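Local coordinates for foldase protein PrsA 2 (Bacillus anthracis, PDB 6VJ4), which catalyses cis-trans isomerisation of peptidyl-prolyl bonds, assists the extracellular folding of secreted proteins after translocation and is important for secretion of the protective antigen, at residues L87-N90 with K91-Q95; E137-A140 with K141-Q145; K227-L230 with Q231-K235. All coordinates share one frame; numbering follows the deposited sequence.

Contact 1: L87-N90 with K91-Q95; sequences LSMN and KAIKQ
Asn90 meets the following turn through its main chain: its carbonyl O takes the N-H of Lys94 at 3.0 Å from O to N, and the CB of Lys94 sits 3.5 Å from that same Asn90 O. The side chain of Asn90 has CG anti to the carbonyl carbon (chi1 -74°), which turns its amide back along the helix, away from 91-95, and its side chain rests on Thr220. Lys91 touches the preceding turn at its base, CB lying 3.6 Å from both Leu87 O and Ser88 O, before a fully extended chain carries NZ outward to a hydrogen bond with the O of Lys43. Helix 76-95 is regular alpha-helix through its last turns, each amide from Lys91 to Lys94 being bonded to the carbonyl four residues earlier. It belongs to the helical part of PrsA, and here packs against helices 28-41, 204-220 and 223-236. Met89, present as selenomethionine, has CG anti to the backbone N (chi1 -164°); the chain then bends twice, so that its methylene touches Ile93 while the selenium and terminal methyl lead away. CG of Met89 comes within 4.2 Å of CD1 of Ile93, the two chains lying at a slant to each other. Ile93 folds back over the start of the turn, with CG1 only 3.2 Å from the carbonyl O of Met89. That oxygen accepts the backbone N-H of Ile93 over 2.8 Å from N to O, and CG1 probably helps to screen this bond. Ala92 presents its small CB to the O atoms of Ser88 and Met89, while the Ser88 hydroxyl lies within hydrogen-bonding reach of the O atoms of Tyr42, its strongest partner, and Lys84.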
# COMPACT_ATOMS: atom_id res chain seq x y z
N LEU A 87 -7.24 -19.76 -0.89
CA LEU A 87 -8.57 -19.94 -1.54
C LEU A 87 -8.95 -18.68 -2.32
O LEU A 87 -9.50 -18.82 -3.43
CB LEU A 87 -9.62 -20.28 -0.48
CG LEU A 87 -9.47 -21.64 0.19
CD1 LEU A 87 -10.51 -21.83 1.28
CD2 LEU A 87 -9.55 -22.77 -0.82
N SER A 88 -8.69 -17.50 -1.76
CA SER A 88 -9.02 -16.24 -2.48
C SER A 88 -8.16 -16.10 -3.73
O SER A 88 -8.65 -15.65 -4.77
CB SER A 88 -8.90 -15.05 -1.57
OG SER A 88 -9.89 -15.10 -0.56
N MSE A 89 -6.90 -16.52 -3.63
CA MSE A 89 -5.98 -16.47 -4.76
C MSE A 89 -6.43 -17.45 -5.84
O MSE A 89 -6.39 -17.13 -7.02
CB MSE A 89 -4.55 -16.78 -4.30
CG MSE A 89 -3.48 -16.38 -5.28
SE MSE A 89 -3.60 -14.47 -5.68
CE MSE A 89 -2.06 -13.48 -4.99
N ASN A 90 -6.86 -18.65 -5.41
CA ASN A 90 -7.34 -19.66 -6.34
C ASN A 90 -8.54 -19.12 -7.10
O ASN A 90 -8.63 -19.36 -8.32
CB ASN A 90 -7.74 -20.97 -5.65
CG ASN A 90 -6.55 -21.79 -5.19
OD1 ASN A 90 -5.40 -21.44 -5.45
ND2 ASN A 90 -6.83 -22.90 -4.52
N LYS A 91 -9.44 -18.42 -6.40
CA LYS A 91 -10.66 -17.85 -7.03
C LYS A 91 -10.24 -16.75 -8.01
O LYS A 91 -10.83 -16.67 -9.11
CB LYS A 91 -11.61 -17.32 -5.95
CG LYS A 91 -12.93 -16.75 -6.47
CD LYS A 91 -13.81 -16.19 -5.37
CE LYS A 91 -15.09 -15.58 -5.90
NZ LYS A 91 -15.92 -15.00 -4.81
N ALA A 92 -9.24 -15.94 -7.63
CA ALA A 92 -8.74 -14.84 -8.49
C ALA A 92 -8.11 -15.42 -9.78
O ALA A 92 -8.33 -14.85 -10.87
CB ALA A 92 -7.73 -14.02 -7.74
N ILE A 93 -7.33 -16.49 -9.63
CA ILE A 93 -6.67 -17.12 -10.81
C ILE A 93 -7.76 -17.73 -11.70
O ILE A 93 -7.65 -17.60 -12.94
CB ILE A 93 -5.61 -18.15 -10.36
CG1 ILE A 93 -4.50 -17.47 -9.56
CG2 ILE A 93 -5.05 -18.91 -11.55
CD1 ILE A 93 -3.54 -18.42 -8.90
N LYS A 94 -8.78 -18.34 -11.10
CA LYS A 94 -9.88 -18.94 -11.89
C LYS A 94 -10.63 -17.83 -12.64
O LYS A 94 -10.99 -18.06 -13.80
CB LYS A 94 -10.81 -19.76 -10.99
CG LYS A 94 -11.94 -20.48 -11.72
CD LYS A 94 -12.64 -21.54 -10.89
CE LYS A 94 -13.63 -22.34 -11.73
NZ LYS A 94 -14.28 -23.42 -10.95
N GLN A 95 -10.81 -16.66 -12.02
CA GLN A 95 -11.53 -15.55 -12.69
C GLN A 95 -10.61 -14.84 -13.69
O GLN A 95 -11.15 -14.17 -14.58
CB GLN A 95 -12.11 -14.58 -11.66
CG GLN A 95 -13.25 -15.21 -10.86
CD GLN A 95 -13.84 -14.30 -9.82
OE1 GLN A 95 -14.62 -14.73 -8.97
NE2 GLN A 95 -13.50 -13.02 -9.88

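Contact 2: E137-A140 with K141-Q145; sequences EELA and KQESQ
Glu138 and Lys141 are folded toward each other by two bends: the glutamate turns at its second torsion (chi2 -62°), the lysine at its third (chi3 -55°). Both chains leave the helix with CG beside the backbone N and then run side by side in the same direction, which places the ammonium group next to the carboxylate. NZ of Lys141 meets OE2 of Glu138 at 2.7 Å in a salt bridge that carries a hydrogen bond, arriving on the syn side of the oxygen but 25° out of the carboxylate plane. On its way there the lysine crosses the preceding turn, its CG passing 3.3 Å from the O of Glu137. Leu139 O receives the N-H of Glu143 over 2.8 Å, and the aliphatic base of Glu143 follows the leucine, with CG of Glu143 at 4.2 Å from CD2 of Leu139. Leu139 also reaches Lys129 and Leu130 of helix 120-131 and Ile115 of strand 110-117, which joins helix 136-143 to the sheet of the parvulin-type PpiC domain. The last turn closes where Ser144 N donates to Ala140 O at 2.9 Å; there the chain leaves the helix, and the Ser144 hydroxyl, bonded to the backbone N atoms of Leu116 and Asp146, forms an ST turn and ties the exit to the strand. At the solvent-facing end a water also bridges the ion pair, donating to OE1 of Glu138 at 2.7 Å and accepting from NZ of Lys141 at 2.7 Å. Both carboxylate oxygens are therefore engaged, one directly and one through water, which limits rotation of the group and probably favours its ionised form beside the lysine.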
# COMPACT_ATOMS: atom_id res chain seq x y z
N GLU A 137 18.06 -34.49 -36.09
CA GLU A 137 18.16 -35.26 -34.82
C GLU A 137 19.61 -35.28 -34.33
O GLU A 137 19.85 -35.10 -33.11
CB GLU A 137 17.55 -36.64 -35.04
CG GLU A 137 16.05 -36.57 -35.37
CD GLU A 137 15.61 -35.81 -36.63
OE1 GLU A 137 16.21 -36.03 -37.71
OE2 GLU A 137 14.65 -34.99 -36.54
N GLU A 138 20.56 -35.54 -35.23
CA GLU A 138 21.97 -35.62 -34.78
C GLU A 138 22.47 -34.23 -34.35
O GLU A 138 23.27 -34.16 -33.37
CB GLU A 138 22.84 -36.27 -35.86
CG GLU A 138 22.50 -37.73 -36.07
CD GLU A 138 22.71 -38.60 -34.85
OE1 GLU A 138 23.70 -38.37 -34.13
OE2 GLU A 138 21.86 -39.47 -34.57
N LEU A 139 22.09 -33.17 -35.07
CA LEU A 139 22.54 -31.82 -34.64
C LEU A 139 21.90 -31.48 -33.29
O LEU A 139 22.57 -30.82 -32.49
CB LEU A 139 22.17 -30.76 -35.67
CG LEU A 139 23.19 -30.47 -36.75
CD1 LEU A 139 22.59 -29.47 -37.73
CD2 LEU A 139 24.49 -29.92 -36.15
N ALA A 140 20.68 -31.91 -33.05
CA ALA A 140 20.05 -31.62 -31.75
C ALA A 140 20.80 -32.37 -30.64
O ALA A 140 21.05 -31.78 -29.59
CB ALA A 140 18.60 -32.01 -31.77
N LYS A 141 21.14 -33.62 -30.91
CA LYS A 141 21.84 -34.44 -29.90
C LYS A 141 23.20 -33.83 -29.58
O LYS A 141 23.67 -33.95 -28.41
CB LYS A 141 21.94 -35.88 -30.39
CG LYS A 141 20.63 -36.64 -30.31
CD LYS A 141 20.73 -38.14 -30.51
CE LYS A 141 21.41 -38.54 -31.80
NZ LYS A 141 21.50 -40.02 -31.93
N GLN A 142 23.83 -33.19 -30.56
CA GLN A 142 25.16 -32.62 -30.34
C GLN A 142 25.06 -31.20 -29.76
O GLN A 142 25.80 -30.93 -28.80
CB GLN A 142 25.99 -32.62 -31.63
CG GLN A 142 27.38 -32.01 -31.48
CD GLN A 142 28.18 -32.78 -30.46
OE1 GLN A 142 28.13 -34.01 -30.43
NE2 GLN A 142 28.88 -32.06 -29.58
N GLU A 143 24.20 -30.35 -30.31
CA GLU A 143 24.28 -28.89 -30.00
C GLU A 143 23.14 -28.37 -29.14
O GLU A 143 23.32 -27.24 -28.59
CB GLU A 143 24.20 -28.09 -31.31
CG GLU A 143 25.28 -28.43 -32.30
CD GLU A 143 26.69 -28.06 -31.88
OE1 GLU A 143 26.82 -27.32 -30.88
OE2 GLU A 143 27.64 -28.51 -32.54
N SER A 144 22.02 -29.10 -29.01
CA SER A 144 20.91 -28.46 -28.26
C SER A 144 21.24 -28.31 -26.78
O SER A 144 21.80 -29.25 -26.18
CB SER A 144 19.61 -29.17 -28.43
OG SER A 144 18.59 -28.41 -27.82
N GLN A 145 20.89 -27.14 -26.22
CA GLN A 145 21.05 -26.86 -24.78
C GLN A 145 19.81 -27.32 -24.00
O GLN A 145 19.85 -27.25 -22.77
CB GLN A 145 21.28 -25.37 -24.58
CG GLN A 145 22.58 -24.92 -25.20
CD GLN A 145 22.75 -23.43 -25.10
OE1 GLN A 145 21.90 -22.72 -24.57
NE2 GLN A 145 23.84 -22.94 -25.67
O HOH W 1 24.21 -40.10 -32.17

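Contact 3: K227-L230 with Q231-K235; sequences KKLL and QSELK
Ser232 turns its hydroxyl back against the previous turn of its helix, where OG lies 2.9 Å from Leu229 O and 3.2 Å from Lys228 O. The torsion sets OG between the backbone N and the carbonyl carbon (chi1 61°), a position from which either carbonyl could take its single proton; which of them does is not settled. Both oxygens also serve the backbone: Lys228 O accepts from the N of Ser232 itself, and Leu229 O from the N of Glu233 at 3.0 Å. CD1 of Leu229 ends 4.0 Å from OG of Ser232, so an apolar methyl borders the hydroxyl.

Next to this polar row, Leu230 and Leu234 form an apolar pair, with CD1 of Leu230 at 4.3 Å from CG of Leu234. The same Leu234 CG packs 3.3 Å from Leu230 O, whose bond to the N of Leu234 is 2.9 Å long. Gln231, more exposed, lays its CG 3.5 Å from Lys227 O and extends from there.

Further out, helix 28-41 holds the leucine face in place, Leu230 resting on Ala34 and Ile38 and Leu234 on Val37, while helix 76-95 lies against Leu229 and Leu230. Glu233 is fixed by a second shell, OE1 in a salt bridge with Lys41 and OE2 hydrogen-bonded to the Tyr42 hydroxyl, which gives this buried carboxylate partners for both oxygens. Leucines turned inward and lysines outward make helix 223-236 amphipathic, consistent with a C-terminal helix that packs against N-terminal helix 28-41 in the helical chaperone-like domain of PrsA, into which the parvulin domain is inserted.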
# COMPACT_ATOMS: atom_id res chain seq x y z
N LYS A 227 1.98 -14.31 -8.92
CA LYS A 227 2.68 -13.14 -8.30
C LYS A 227 2.52 -11.92 -9.22
O LYS A 227 2.32 -10.81 -8.68
CB LYS A 227 4.12 -13.53 -7.97
CG LYS A 227 4.24 -14.59 -6.88
CD LYS A 227 5.63 -15.11 -6.64
CE LYS A 227 5.66 -16.19 -5.57
NZ LYS A 227 7.02 -16.71 -5.33
N LYS A 228 2.59 -12.11 -10.54
CA LYS A 228 2.36 -10.97 -11.48
C LYS A 228 0.91 -10.51 -11.35
O LYS A 228 0.64 -9.32 -11.57
CB LYS A 228 2.73 -11.39 -12.91
CG LYS A 228 4.21 -11.64 -13.15
CD LYS A 228 4.54 -12.28 -14.50
CE LYS A 228 4.15 -11.44 -15.69
NZ LYS A 228 4.89 -10.16 -15.73
N LEU A 229 0.01 -11.43 -10.96
CA LEU A 229 -1.43 -11.10 -10.76
C LEU A 229 -1.58 -10.27 -9.48
O LEU A 229 -2.46 -9.40 -9.44
CB LEU A 229 -2.23 -12.41 -10.66
CG LEU A 229 -3.71 -12.26 -10.31
CD1 LEU A 229 -4.41 -11.29 -11.25
CD2 LEU A 229 -4.41 -13.61 -10.34
N LEU A 230 -0.74 -10.55 -8.47
CA LEU A 230 -0.79 -9.78 -7.20
C LEU A 230 -0.29 -8.35 -7.46
O LEU A 230 -1.00 -7.41 -7.06
CB LEU A 230 0.05 -10.50 -6.15
CG LEU A 230 0.14 -9.82 -4.78
CD1 LEU A 230 -1.24 -9.47 -4.23
CD2 LEU A 230 0.90 -10.69 -3.80
N GLN A 231 0.85 -8.21 -8.15
CA GLN A 231 1.43 -6.87 -8.45
C GLN A 231 0.44 -6.03 -9.27
O GLN A 231 0.32 -4.82 -8.99
CB GLN A 231 2.75 -7.01 -9.22
CG GLN A 231 3.85 -7.72 -8.44
CD GLN A 231 5.09 -7.93 -9.28
OE1 GLN A 231 5.16 -7.52 -10.43
NE2 GLN A 231 6.09 -8.57 -8.69
N SER A 232 -0.23 -6.65 -10.24
CA SER A 232 -1.21 -5.91 -11.09
C SER A 232 -2.42 -5.51 -10.24
O SER A 232 -2.92 -4.39 -10.43
CB SER A 232 -1.62 -6.73 -12.29
OG SER A 232 -2.24 -7.94 -11.89
N GLU A 233 -2.85 -6.39 -9.33
CA GLU A 233 -4.04 -6.12 -8.47
C GLU A 233 -3.73 -4.93 -7.54
O GLU A 233 -4.61 -4.05 -7.40
CB GLU A 233 -4.40 -7.39 -7.69
CG GLU A 233 -5.88 -7.52 -7.39
CD GLU A 233 -6.76 -7.63 -8.62
OE1 GLU A 233 -6.90 -6.63 -9.34
OE2 GLU A 233 -7.26 -8.74 -8.89
N LEU A 234 -2.54 -4.91 -6.95
CA LEU A 234 -2.14 -3.76 -6.09
C LEU A 234 -2.10 -2.49 -6.96
O LEU A 234 -2.57 -1.44 -6.48
CB LEU A 234 -0.77 -4.03 -5.46
CG LEU A 234 -0.68 -5.27 -4.57
CD1 LEU A 234 0.75 -5.49 -4.09
CD2 LEU A 234 -1.63 -5.17 -3.39
N LYS A 235 -1.59 -2.60 -8.19
CA LYS A 235 -1.48 -1.45 -9.13
C LYS A 235 -2.89 -0.95 -9.49
O LYS A 235 -3.07 0.29 -9.56
CB LYS A 235 -0.69 -1.84 -10.38
CG LYS A 235 -0.40 -0.70 -11.35
CD LYS A 235 0.49 -1.10 -12.51
CE LYS A 235 0.80 0.06 -13.43
NZ LYS A 235 1.68 -0.36 -14.54

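In the fold
Contacts 1 and 3 belong to one helical assembly, and their centres are 13 Å apart. They touch directly: CE of Met89 packs 3.8 Å from CB of Leu230, and CG1 of Ile93 lies 3.9 Å from CD2 of Leu229, so residues distant in sequence bring helices 76-95 and 223-236 into direct packing. Contact 2 stands apart in the PpiC domain, which carries the family's isomerase fold; its centre is 41 Å from that of contact 1 and 40 Å from that of contact 3, with nearest atoms about 29 and 23 Å away. The chain thus passes from the helical part into the isomerase domain and returns to complete the helical packing.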